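Local coordinates for protein acinetobacter secreted protease CpaA (Acinetobacter nosocomialis M2, PDB 6O38) that probably cleaves protein substrates outside the cell as a zinc metalloprotease, secreted by the type II pathway with the aid of a dedicated chaperone, at residues Q447-R450 and K451-L454; N564-K567 and I568-Y571; N41-N44 and S45-I48; V4-P7 and N8-N11; V287-S290 and T291-I294. All coordinates share one frame; numbering follows the deposited sequence.

In the fold
All five contacts are local, each closed within eight consecutive residues, and they follow the chain in the order 4, 3, 5, 1, 2. Interactions 4 and 3 lie in the amino-terminal region, their centres about 18 Å apart, beside strands 3-5 and 47-52, which both pair with strand 22-27. Interaction 5 ends strand 277-288, about 50 Å from interaction 3 between centres. Interactions 1 and 2 close helices 444-452 and 557-569, with centres about 17 Å apart, and both helices touch strand 367-381. Centre-to-centre separations of 62 to 69 Å between these helix ends and interactions 3 and 4 reflect an elongated chain, with the first sandwich module at one end and the zinc-binding protease region towards the other.

Interaction 1: Q447-R450 and K451-L454; sequences QNER and KRIL
Glu449 OE2 accepts Arg452 NH2 at 2.8 Å through its syn lone pair, and Arg452 NE reaches the second oxygen, Glu449 OE1, at 3.1 Å. The guanidinium thus grips the carboxylate side-on, one nitrogen to each oxygen, in an i to i+3 salt bridge. The grip is not coplanar: the two planes differ by 48°, and NE meets OE1 from above the carboxylate. Glu449 bends at its second torsion (66°), which brings its end alongside the arginine side chain. Ile453 CG2 lies 3.4 Å from Glu449 OE2 and over one face of the Arg452 guanidinium, offset toward the rim. The helix bond from Arg452 N to Asn448 O measures 2.8 Å.

Arg450 points elsewhere. Its extended side chain gives a weak bond from NH1 to Gln447 OE1 (3.3 Å), while NH2 bonds Ala479 O and Asp456 O and NE bonds Ala455 O. Leu454, with positive phi, is the C-prime residue of a Schellman motif ending helix 444-452: Ala455 N goes to Arg450 O and Leu454 N, weakly, to Lys451 O. The salt bridge thus braces the last turn internally, while Arg450, through three carbonyls, ties the helix to the chain that follows it.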
loop_
_atom_site.group_PDB
_atom_site.type_symbol
_atom_site.label_atom_id
_atom_site.label_comp_id
_atom_site.label_asym_id
_atom_site.label_seq_id
_atom_site.Cartn_x
_atom_site.Cartn_y
_atom_site.Cartn_z
ATOM N N GLN A 447 -10.063 17.297 30.382
ATOM C CA GLN A 447 -11.449 16.842 30.434
ATOM C C GLN A 447 -12.440 17.991 30.297
ATOM O O GLN A 447 -13.527 17.796 29.743
ATOM C CB GLN A 447 -11.708 16.064 31.726
ATOM C CG GLN A 447 -10.979 14.726 31.795
ATOM C CD GLN A 447 -11.404 13.763 30.698
ATOM O OE1 GLN A 447 -12.539 13.800 30.224
ATOM N NE2 GLN A 447 -10.485 12.895 30.287
ATOM N N ASN A 448 -12.097 19.183 30.793
ATOM C CA ASN A 448 -12.942 20.345 30.537
ATOM C C ASN A 448 -12.948 20.698 29.056
ATOM O O ASN A 448 -14.007 20.984 28.484
ATOM C CB ASN A 448 -12.478 21.544 31.363
ATOM C CG ASN A 448 -12.736 21.369 32.844
ATOM O OD1 ASN A 448 -13.520 20.514 33.256
ATOM N ND2 ASN A 448 -12.092 22.199 33.655
ATOM N N GLU A 449 -11.774 20.689 28.421
ATOM C CA GLU A 449 -11.709 20.940 26.987
ATOM C C GLU A 449 -12.411 19.843 26.199
ATOM O O GLU A 449 -13.017 20.119 25.158
ATOM C CB GLU A 449 -10.252 21.070 26.543
ATOM C CG GLU A 449 -10.074 21.413 25.072
ATOM C CD GLU A 449 -10.598 22.796 24.721
ATOM O OE1 GLU A 449 -10.696 23.649 25.629
ATOM O OE2 GLU A 449 -10.911 23.032 23.535
ATOM N N ARG A 450 -12.338 18.597 26.677
ATOM C CA ARG A 450 -13.076 17.511 26.040
ATOM C C ARG A 450 -14.575 17.779 26.069
ATOM O O ARG A 450 -15.269 17.587 25.063
ATOM C CB ARG A 450 -12.752 16.186 26.731
ATOM C CG ARG A 450 -13.437 14.975 26.120
ATOM C CD ARG A 450 -13.336 13.769 27.041
ATOM N NE ARG A 450 -13.978 12.587 26.476
ATOM C CZ ARG A 450 -14.055 11.411 27.092
ATOM N NH1 ARG A 450 -13.530 11.258 28.301
ATOM N NH2 ARG A 450 -14.657 10.389 26.501
ATOM N N LYS A 451 -15.093 18.226 27.215
ATOM C CA LYS A 451 -16.520 18.504 27.326
ATOM C C LYS A 451 -16.900 19.769 26.568
ATOM O O LYS A 451 -17.996 19.855 26.003
ATOM C CB LYS A 451 -16.920 18.623 28.797
ATOM C CG LYS A 451 -17.091 17.289 29.504
ATOM C CD LYS A 451 -17.154 17.468 31.014
ATOM C CE LYS A 451 -16.099 16.623 31.715
ATOM N NZ LYS A 451 -16.080 16.862 33.186
ATOM N N ARG A 452 -16.011 20.768 26.557
ATOM C CA ARG A 452 -16.321 22.033 25.896
ATOM C C ARG A 452 -16.559 21.842 24.402
ATOM O O ARG A 452 -17.466 22.458 23.828
ATOM C CB ARG A 452 -15.194 23.038 26.131
ATOM C CG ARG A 452 -15.556 24.467 25.758
ATOM C CD ARG A 452 -14.357 25.394 25.865
ATOM N NE ARG A 452 -13.347 25.092 24.853
ATOM C CZ ARG A 452 -13.412 25.497 23.588
ATOM N NH1 ARG A 452 -14.440 26.226 23.172
ATOM N NH2 ARG A 452 -12.448 25.175 22.738
ATOM N N ILE A 453 -15.762 20.992 23.757
ATOM C CA ILE A 453 -15.875 20.766 22.320
ATOM C C ILE A 453 -16.595 19.461 22.001
ATOM O O ILE A 453 -16.691 19.084 20.829
ATOM C CB ILE A 453 -14.495 20.803 21.644
ATOM C CG1 ILE A 453 -13.663 19.594 22.075
ATOM C CG2 ILE A 453 -13.777 22.099 21.981
ATOM C CD1 ILE A 453 -12.238 19.617 21.564
ATOM N N LEU A 454 -17.102 18.761 23.020
ATOM C CA LEU A 454 -17.838 17.508 22.841
ATOM C C LEU A 454 -16.992 16.464 22.116
ATOM O O LEU A 454 -17.427 15.834 21.149
ATOM C CB LEU A 454 -19.165 17.745 22.113
ATOM C CG LEU A 454 -20.173 18.633 22.840
ATOM C CD1 LEU A 454 -21.403 18.866 21.979
ATOM C CD2 LEU A 454 -20.556 18.011 24.172
#

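Interaction 2: N564-K567 and I568-Y571; sequences NAQK and ISLY
Lys567 lays its aliphatic chain obliquely across the end of Tyr571, one helical turn further on. The touching atoms are Lys567 CE and Tyr571 OH, 3.3 Å apart, with Lys567 CG 4.1 Å from ring atom CE1; the lysine therefore passes the tyrosine with its methylenes. The phenol oxygen is held by Ala477 O, which fixes the far end of the ring. One ring face lies on the main chain of the last turn, with Ile568 CA 3.7 Å above the plane and over its centre, while Lys567 O approaches Tyr571 CD1 to 3.4 Å at an oblique angle. Tyr571 keeps CG opposite its own carbonyl carbon (chi1 -78°), a torsion that folds the ring back over the turn it has just left.

On another flank, Gln566 and Leu570 run side by side in the same direction, Gln566 CG meeting Leu570 CD1 at 4.2 Å. Ser569 turns its hydroxyl back along the helix (chi1 69°) and donates OG to Gln566 O. That carbonyl also receives a weak bond from Leu570 N, and thus serves two donors where the regular pattern runs out. The bonds from Ile568 N to Asn564 O (3.0 Å) and from Ser569 N to Ala565 O (2.9 Å) remain helical.

Ala565, Gln566 and Ser569 rest on Tyr373, and Ile568 on Ile375, both of strand 367-381. Asn564 ND2 bonds Leu504 O on the helix that carries the zinc ligands His498 and His502. This is the carboxyl end of a helix packed on strand 367-381 and tied by Asn564 to the end of the zinc-binding helix, consistent with the C-terminal helix of metzincin-like proteases.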
loop_
_atom_site.group_PDB
_atom_site.type_symbol
_atom_site.label_atom_id
_atom_site.label_comp_id
_atom_site.label_asym_id
_atom_site.label_seq_id
_atom_site.Cartn_x
_atom_site.Cartn_y
_atom_site.Cartn_z
ATOM N N ASN A 564 -18.883 -1.379 18.185
ATOM C CA ASN A 564 -18.547 -0.367 19.176
ATOM C C ASN A 564 -18.437 1.037 18.601
ATOM O O ASN A 564 -18.360 1.996 19.375
ATOM C CB ASN A 564 -17.227 -0.727 19.874
ATOM C CG ASN A 564 -17.332 -1.984 20.710
ATOM O OD1 ASN A 564 -18.413 -2.352 21.169
ATOM N ND2 ASN A 564 -16.204 -2.656 20.912
ATOM N N ALA A 565 -18.421 1.182 17.274
ATOM C CA ALA A 565 -18.162 2.485 16.666
ATOM C C ALA A 565 -19.247 3.494 17.022
ATOM O O ALA A 565 -18.951 4.620 17.438
ATOM C CB ALA A 565 -18.037 2.339 15.149
ATOM N N GLN A 566 -20.516 3.111 16.860
ATOM C CA GLN A 566 -21.600 4.057 17.110
ATOM C C GLN A 566 -21.707 4.400 18.590
ATOM O O GLN A 566 -21.926 5.564 18.947
ATOM C CB GLN A 566 -22.925 3.490 16.599
ATOM C CG GLN A 566 -24.140 4.292 17.042
ATOM C CD GLN A 566 -25.449 3.679 16.588
ATOM O OE1 GLN A 566 -25.749 2.527 16.903
ATOM N NE2 GLN A 566 -26.237 4.449 15.848
ATOM N N LYS A 567 -21.557 3.402 19.463
ATOM C CA LYS A 567 -21.606 3.653 20.901
ATOM C C LYS A 567 -20.538 4.652 21.329
ATOM O O LYS A 567 -20.807 5.553 22.133
ATOM C CB LYS A 567 -21.459 2.333 21.659
ATOM C CG LYS A 567 -20.781 2.445 23.014
ATOM C CD LYS A 567 -20.463 1.067 23.569
ATOM C CE LYS A 567 -19.071 1.020 24.178
ATOM N NZ LYS A 567 -18.622 -0.379 24.420
ATOM N N ILE A 568 -19.322 4.516 20.795
ATOM C CA ILE A 568 -18.255 5.454 21.132
ATOM C C ILE A 568 -18.540 6.827 20.536
ATOM O O ILE A 568 -18.285 7.859 21.169
ATOM C CB ILE A 568 -16.895 4.897 20.672
ATOM C CG1 ILE A 568 -16.509 3.684 21.520
ATOM C CG2 ILE A 568 -15.817 5.966 20.751
ATOM C CD1 ILE A 568 -15.322 2.918 20.987
ATOM N N SER A 569 -19.082 6.864 19.316
ATOM C CA SER A 569 -19.392 8.135 18.669
ATOM C C SER A 569 -20.432 8.941 19.436
ATOM O O SER A 569 -20.562 10.147 19.202
ATOM C CB SER A 569 -19.879 7.892 17.239
ATOM O OG SER A 569 -21.150 7.268 17.234
ATOM N N LEU A 570 -21.172 8.307 20.346
ATOM C CA LEU A 570 -22.215 8.970 21.113
ATOM C C LEU A 570 -21.800 9.248 22.552
ATOM O O LEU A 570 -22.661 9.563 23.382
ATOM C CB LEU A 570 -23.498 8.139 21.087
ATOM C CG LEU A 570 -24.133 7.937 19.709
ATOM C CD1 LEU A 570 -25.423 7.140 19.822
ATOM C CD2 LEU A 570 -24.384 9.276 19.034
ATOM N N TYR A 571 -20.508 9.127 22.872
ATOM C CA TYR A 571 -20.047 9.475 24.213
ATOM C C TYR A 571 -20.323 10.942 24.521
ATOM O O TYR A 571 -20.772 11.280 25.623
ATOM C CB TYR A 571 -18.555 9.169 24.355
ATOM C CG TYR A 571 -18.233 7.704 24.559
ATOM C CD1 TYR A 571 -19.222 6.796 24.913
ATOM C CD2 TYR A 571 -16.935 7.232 24.405
ATOM C CE1 TYR A 571 -18.929 5.457 25.103
ATOM C CE2 TYR A 571 -16.633 5.896 24.593
ATOM C CZ TYR A 571 -17.632 5.014 24.943
ATOM O OH TYR A 571 -17.333 3.683 25.130
#

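Interaction 3: N41-N44 and S45-I48; sequences NANN and SDKI
Asp46 and Asn43 close the tight turn that leads into strand 47-52 of a StcE-type beta-sandwich domain; the CA atoms of Asn43 and Asp46 lie 5.7 Å apart, consistent with a tight turn.

Hydrogen bonding across the turn rests on one side chain. Asn43 N donates to Asp46 OD2 at 3.0 Å, with an N-H...O angle of 157°. The donor comes from above the carboxylate, 63° out of its plane, and not from the edge. Asp46 can reach back because its CG stands opposite the carbonyl carbon and beside the backbone N (chi1 -69°), which turns the carboxylate back toward Asn43. Its main chain is tied in turn to Phe84 of strand 79-85, and Asn44 OD1 accepts Ser86 N, so the turn and the start of the strand are both joined to strand 79-85 and the residue just after it.

Van der Waals contact fills the rest. Asn43 CB lies over the same side of the carboxylate as the N-H, 3.5 Å from Asp46 OD1 and 3.6 Å from OD2. Ala42 CB, on the same face as Asn43 N, approaches Asp46 OD2 at 3.9 Å. Ala42 and Asp46 also rest on Trp91 of strand 90-98, so the aspartate is buried even though its asparagine neighbours are exposed.

Electrostatics follow from that burial. A carboxylate enclosed beside an indole would tend to have a raised pKa, and the backbone N-H of Asn43 probably offsets part of this by stabilising the charge. The carbonyl of Asn43 stands over the same face, with its O 3.7 Å from Asp46 CG.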
loop_
_atom_site.group_PDB
_atom_site.type_symbol
_atom_site.label_atom_id
_atom_site.label_comp_id
_atom_site.label_asym_id
_atom_site.label_seq_id
_atom_site.Cartn_x
_atom_site.Cartn_y
_atom_site.Cartn_z
ATOM N N ASN A 41 24.500 4.527 -20.397
ATOM C CA ASN A 41 25.324 4.585 -21.596
ATOM C C ASN A 41 26.209 3.348 -21.669
ATOM O O ASN A 41 26.918 3.025 -20.711
ATOM C CB ASN A 41 26.177 5.854 -21.587
ATOM C CG ASN A 41 26.167 6.576 -22.920
ATOM O OD1 ASN A 41 25.301 6.337 -23.762
ATOM N ND2 ASN A 41 27.130 7.469 -23.116
ATOM N N ALA A 42 26.164 2.647 -22.800
ATOM C CA ALA A 42 26.942 1.426 -22.969
ATOM C C ALA A 42 26.943 1.035 -24.438
ATOM O O ALA A 42 26.124 1.513 -25.228
ATOM C CB ALA A 42 26.390 0.279 -22.115
ATOM N N ASN A 43 27.880 0.158 -24.792
ATOM C CA ASN A 43 27.939 -0.420 -26.123
ATOM C C ASN A 43 27.183 -1.748 -26.141
ATOM O O ASN A 43 26.694 -2.226 -25.116
ATOM C CB ASN A 43 29.390 -0.585 -26.570
ATOM C CG ASN A 43 30.008 0.721 -27.028
ATOM O OD1 ASN A 43 30.317 1.593 -26.215
ATOM N ND2 ASN A 43 30.190 0.863 -28.336
ATOM N N ASN A 44 27.098 -2.359 -27.325
ATOM C CA ASN A 44 26.166 -3.466 -27.534
ATOM C C ASN A 44 26.497 -4.661 -26.644
ATOM O O ASN A 44 25.710 -5.036 -25.769
ATOM C CB ASN A 44 26.163 -3.876 -29.007
ATOM C CG ASN A 44 24.999 -4.786 -29.353
ATOM O OD1 ASN A 44 23.942 -4.726 -28.724
ATOM N ND2 ASN A 44 25.189 -5.634 -30.357
ATOM N N SER A 45 27.664 -5.274 -26.848
ATOM C CA SER A 45 28.003 -6.532 -26.192
ATOM C C SER A 45 28.850 -6.334 -24.938
ATOM O O SER A 45 29.677 -7.191 -24.609
ATOM C CB SER A 45 28.714 -7.465 -27.172
ATOM O OG SER A 45 27.828 -7.900 -28.190
ATOM N N ASP A 46 28.657 -5.227 -24.227
ATOM C CA ASP A 46 29.371 -5.012 -22.978
ATOM C C ASP A 46 28.882 -5.984 -21.911
ATOM O O ASP A 46 27.681 -6.247 -21.791
ATOM C CB ASP A 46 29.194 -3.571 -22.501
ATOM C CG ASP A 46 29.902 -2.569 -23.394
ATOM O OD1 ASP A 46 30.544 -2.998 -24.375
ATOM O OD2 ASP A 46 29.816 -1.356 -23.112
ATOM N N LYS A 47 29.821 -6.522 -21.137
ATOM C CA LYS A 47 29.526 -7.505 -20.103
ATOM C C LYS A 47 29.901 -6.941 -18.739
ATOM O O LYS A 47 31.002 -6.409 -18.564
ATOM C CB LYS A 47 30.279 -8.814 -20.357
ATOM C CG LYS A 47 30.100 -9.852 -19.261
ATOM C CD LYS A 47 30.921 -11.103 -19.532
ATOM C CE LYS A 47 30.451 -11.814 -20.791
ATOM N NZ LYS A 47 31.201 -13.080 -21.022
ATOM N N ILE A 48 28.984 -7.061 -17.781
ATOM C CA ILE A 48 29.213 -6.649 -16.402
ATOM C C ILE A 48 28.877 -7.822 -15.494
ATOM O O ILE A 48 27.809 -8.431 -15.631
ATOM C CB ILE A 48 28.374 -5.413 -16.021
ATOM C CG1 ILE A 48 28.903 -4.167 -16.735
ATOM C CG2 ILE A 48 28.369 -5.207 -14.513
ATOM C CD1 ILE A 48 28.235 -2.884 -16.289
#

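Interaction 4: V4-P7 and N8-N11; sequences VLSP and NQNN
Asn8 takes the second position of a turn that Pro7 begins and that carries the chain off strand 3-5. Its backbone N bonds Asn31 OD1 and its side-chain ND2 bonds Asn12 OD1. Gln9 then folds back over Ser6: its extended side chain lies beside the serine, and OE1 receives a weak hydrogen bond from Ser6 OG at 2.9 Å. That hydroxyl sits between its own N and carbonyl carbon (chi1 61°), which turns it toward the glutamine; it is also weakly bonded by Asn31 ND2. Gln9 N gives Ser6 O a second weak bond, 3.0 Å long and bent.

The backbone angles of Asn8 and Gln9 are those of a type I turn, here placed in the connection between the parallel strands 3-5 and 22-27. Asn10 completes it, N to Pro7 O at 2.8 Å with the donor 63° out of the carbonyl plane. Asn10 CB meets Ser6 O at 3.3 Å, and its ND2 bonds Ser13 O and Ser15 O, while Pro7 packs on Phe25 and Leu27 of strand 22-27. Asn11, with positive phi, leaves the turn conformation.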
loop_
_atom_site.group_PDB
_atom_site.type_symbol
_atom_site.label_atom_id
_atom_site.label_comp_id
_atom_site.label_asym_id
_atom_site.label_seq_id
_atom_site.Cartn_x
_atom_site.Cartn_y
_atom_site.Cartn_z
ATOM N N VAL A 4 38.750 -5.780 -13.268
ATOM C CA VAL A 4 38.251 -5.926 -11.905
ATOM C C VAL A 4 38.133 -4.543 -11.283
ATOM O O VAL A 4 39.109 -3.783 -11.247
ATOM C CB VAL A 4 39.167 -6.832 -11.067
ATOM C CG1 VAL A 4 38.523 -7.135 -9.721
ATOM C CG2 VAL A 4 39.482 -8.115 -11.821
ATOM N N LEU A 5 36.941 -4.216 -10.791
ATOM C CA LEU A 5 36.682 -2.956 -10.112
ATOM C C LEU A 5 35.977 -3.237 -8.791
ATOM O O LEU A 5 35.560 -4.364 -8.509
ATOM C CB LEU A 5 35.843 -2.010 -10.982
ATOM C CG LEU A 5 36.515 -0.701 -11.405
ATOM C CD1 LEU A 5 37.788 -0.972 -12.193
ATOM C CD2 LEU A 5 35.556 0.156 -12.214
ATOM N N SER A 6 35.845 -2.193 -7.978
ATOM C CA SER A 6 35.268 -2.314 -6.647
ATOM C C SER A 6 34.870 -0.924 -6.171
ATOM O O SER A 6 35.298 0.078 -6.757
ATOM C CB SER A 6 36.263 -2.964 -5.670
ATOM O OG SER A 6 37.437 -2.180 -5.542
ATOM N N PRO A 7 34.036 -0.829 -5.127
ATOM C CA PRO A 7 33.660 0.502 -4.614
ATOM C C PRO A 7 34.839 1.401 -4.273
ATOM O O PRO A 7 34.848 2.573 -4.668
ATOM C CB PRO A 7 32.818 0.160 -3.379
ATOM C CG PRO A 7 32.193 -1.141 -3.721
ATOM C CD PRO A 7 33.220 -1.898 -4.522
ATOM N N ASN A 8 35.842 0.886 -3.553
ATOM C CA ASN A 8 36.992 1.713 -3.201
ATOM C C ASN A 8 37.724 2.216 -4.440
ATOM O O ASN A 8 38.366 3.272 -4.396
ATOM C CB ASN A 8 37.951 0.939 -2.297
ATOM C CG ASN A 8 37.370 0.673 -0.921
ATOM O OD1 ASN A 8 37.677 -0.338 -0.288
ATOM N ND2 ASN A 8 36.522 1.581 -0.451
ATOM N N GLN A 9 37.637 1.484 -5.546
ATOM C CA GLN A 9 38.197 1.910 -6.820
ATOM C C GLN A 9 37.196 2.683 -7.670
ATOM O O GLN A 9 37.473 2.950 -8.844
ATOM C CB GLN A 9 38.709 0.695 -7.599
ATOM C CG GLN A 9 39.801 -0.084 -6.886
ATOM C CD GLN A 9 39.990 -1.477 -7.456
ATOM O OE1 GLN A 9 39.040 -2.096 -7.936
ATOM N NE2 GLN A 9 41.219 -1.976 -7.408
ATOM N N ASN A 10 36.045 3.047 -7.106
ATOM C CA ASN A 10 34.975 3.711 -7.846
ATOM C C ASN A 10 34.400 4.863 -7.031
ATOM O O ASN A 10 33.185 5.087 -7.011
ATOM C CB ASN A 10 33.879 2.717 -8.228
ATOM C CG ASN A 10 32.981 3.231 -9.336
ATOM O OD1 ASN A 10 33.438 3.900 -10.262
ATOM N ND2 ASN A 10 31.691 2.927 -9.240
ATOM N N ASN A 11 35.271 5.605 -6.341
ATOM C CA ASN A 11 34.873 6.728 -5.488
ATOM C C ASN A 11 33.880 6.306 -4.407
ATOM O O ASN A 11 33.028 7.098 -3.996
ATOM C CB ASN A 11 34.294 7.884 -6.308
ATOM C CG ASN A 11 35.365 8.771 -6.904
ATOM O OD1 ASN A 11 36.520 8.743 -6.480
ATOM N ND2 ASN A 11 34.983 9.577 -7.886
#

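Interaction 5: V287-S290 and T291-I294; sequences VIDS and TATI
The Asp289 carboxylate is the flat side-chain group of this turn, and both donors from the turn approach from the same side of its plane. Thr291 OG1 stands well above that plane and gives a weak bond to Asp289 OD1 at 3.3 Å. Ala292 N, less far from the plane, gives the same oxygen a weak, bent bond of 3.2 Å. Ala292 CB comes to 3.3 Å from Asp289 OD1 slightly to the other side of the plane. Asp289 CG lies between the backbone N and the carbonyl carbon (chi1 57°), a torsion that swings the carboxylate across the turn instead of outward. Thr291 crosses it at a slant with its hydroxyl turned inward.

The peptide carbonyl of Asp289 is the second flat group. Ala292 N donates to Asp289 O at 3.0 Å from above the carbonyl plane, 56° out of it, so this one N-H is shared between the backbone and side-chain oxygens of a single residue. This bond closes a type I beta turn from Asp289 to Ala292. The turn ends strand 277-288, which pairs in parallel with strand 305-310, a partnership repeated between strands 90-98 and 116-121 among the StcE-type sandwich modules.

Apolar contact lies on the strand side of the turn. Ile288 CG2 meets Ile294 CG1 at 3.7 Å and Ala292 CB at 3.9 Å, and Ile294 packs further on Val308 and Leu310. On the outer side, Ser290 packs on Glu105 of the chaperone CpaB, whose Glu103 brings OE2 near Asp289 OD2; two like charges so close might raise the pKa of one of these acids.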
loop_
_atom_site.group_PDB
_atom_site.type_symbol
_atom_site.label_atom_id
_atom_site.label_comp_id
_atom_site.label_asym_id
_atom_site.label_seq_id
_atom_site.Cartn_x
_atom_site.Cartn_y
_atom_site.Cartn_z
ATOM N N VAL A 287 -13.903 10.785 -8.331
ATOM C CA VAL A 287 -13.562 11.754 -7.296
ATOM C C VAL A 287 -13.885 13.149 -7.809
ATOM O O VAL A 287 -13.350 13.579 -8.840
ATOM C CB VAL A 287 -12.085 11.654 -6.885
ATOM C CG1 VAL A 287 -11.735 12.754 -5.895
ATOM C CG2 VAL A 287 -11.792 10.285 -6.292
ATOM N N ILE A 288 -14.760 13.850 -7.096
ATOM C CA ILE A 288 -15.013 15.269 -7.312
ATOM C C ILE A 288 -14.261 16.004 -6.208
ATOM O O ILE A 288 -14.726 16.076 -5.066
ATOM C CB ILE A 288 -16.509 15.590 -7.296
ATOM C CG1 ILE A 288 -17.267 14.660 -8.246
ATOM C CG2 ILE A 288 -16.745 17.044 -7.678
ATOM C CD1 ILE A 288 -18.769 14.855 -8.224
ATOM N N ASP A 289 -13.097 16.558 -6.542
ATOM C CA ASP A 289 -12.199 17.086 -5.528
ATOM C C ASP A 289 -12.577 18.518 -5.153
ATOM O O ASP A 289 -13.526 19.103 -5.681
ATOM C CB ASP A 289 -10.746 16.991 -5.999
ATOM C CG ASP A 289 -10.500 17.707 -7.318
ATOM O OD1 ASP A 289 -11.401 18.422 -7.803
ATOM O OD2 ASP A 289 -9.390 17.555 -7.873
ATOM N N SER A 290 -11.813 19.091 -4.221
ATOM C CA SER A 290 -12.149 20.373 -3.611
ATOM C C SER A 290 -12.082 21.545 -4.583
ATOM O O SER A 290 -12.548 22.636 -4.236
ATOM C CB SER A 290 -11.223 20.637 -2.422
ATOM O OG SER A 290 -9.863 20.554 -2.807
ATOM N N THR A 291 -11.519 21.358 -5.776
ATOM C CA THR A 291 -11.471 22.416 -6.776
ATOM C C THR A 291 -12.503 22.241 -7.883
ATOM O O THR A 291 -12.698 23.167 -8.677
ATOM C CB THR A 291 -10.070 22.501 -7.397
ATOM O OG1 THR A 291 -9.690 21.216 -7.906
ATOM C CG2 THR A 291 -9.054 22.953 -6.359
ATOM N N ALA A 292 -13.163 21.090 -7.953
ATOM C CA ALA A 292 -14.162 20.827 -8.976
ATOM C C ALA A 292 -15.558 21.185 -8.474
ATOM O O ALA A 292 -15.829 21.210 -7.272
ATOM C CB ALA A 292 -14.120 19.360 -9.408
ATOM N N THR A 293 -16.447 21.466 -9.423
ATOM C CA THR A 293 -17.827 21.791 -9.088
ATOM C C THR A 293 -18.585 20.538 -8.664
ATOM O O THR A 293 -18.487 19.486 -9.300
ATOM C CB THR A 293 -18.522 22.443 -10.282
ATOM O OG1 THR A 293 -17.769 23.586 -10.704
ATOM C CG2 THR A 293 -19.932 22.881 -9.909
ATOM N N ILE A 294 -19.344 20.662 -7.584
ATOM C CA ILE A 294 -20.136 19.571 -7.025
ATOM C C ILE A 294 -21.598 19.828 -7.374
ATOM O O ILE A 294 -22.125 20.901 -7.051
ATOM C CB ILE A 294 -19.946 19.455 -5.506
ATOM C CG1 ILE A 294 -18.482 19.159 -5.177
ATOM C CG2 ILE A 294 -20.854 18.377 -4.935
ATOM C CD1 ILE A 294 -18.149 19.283 -3.710
#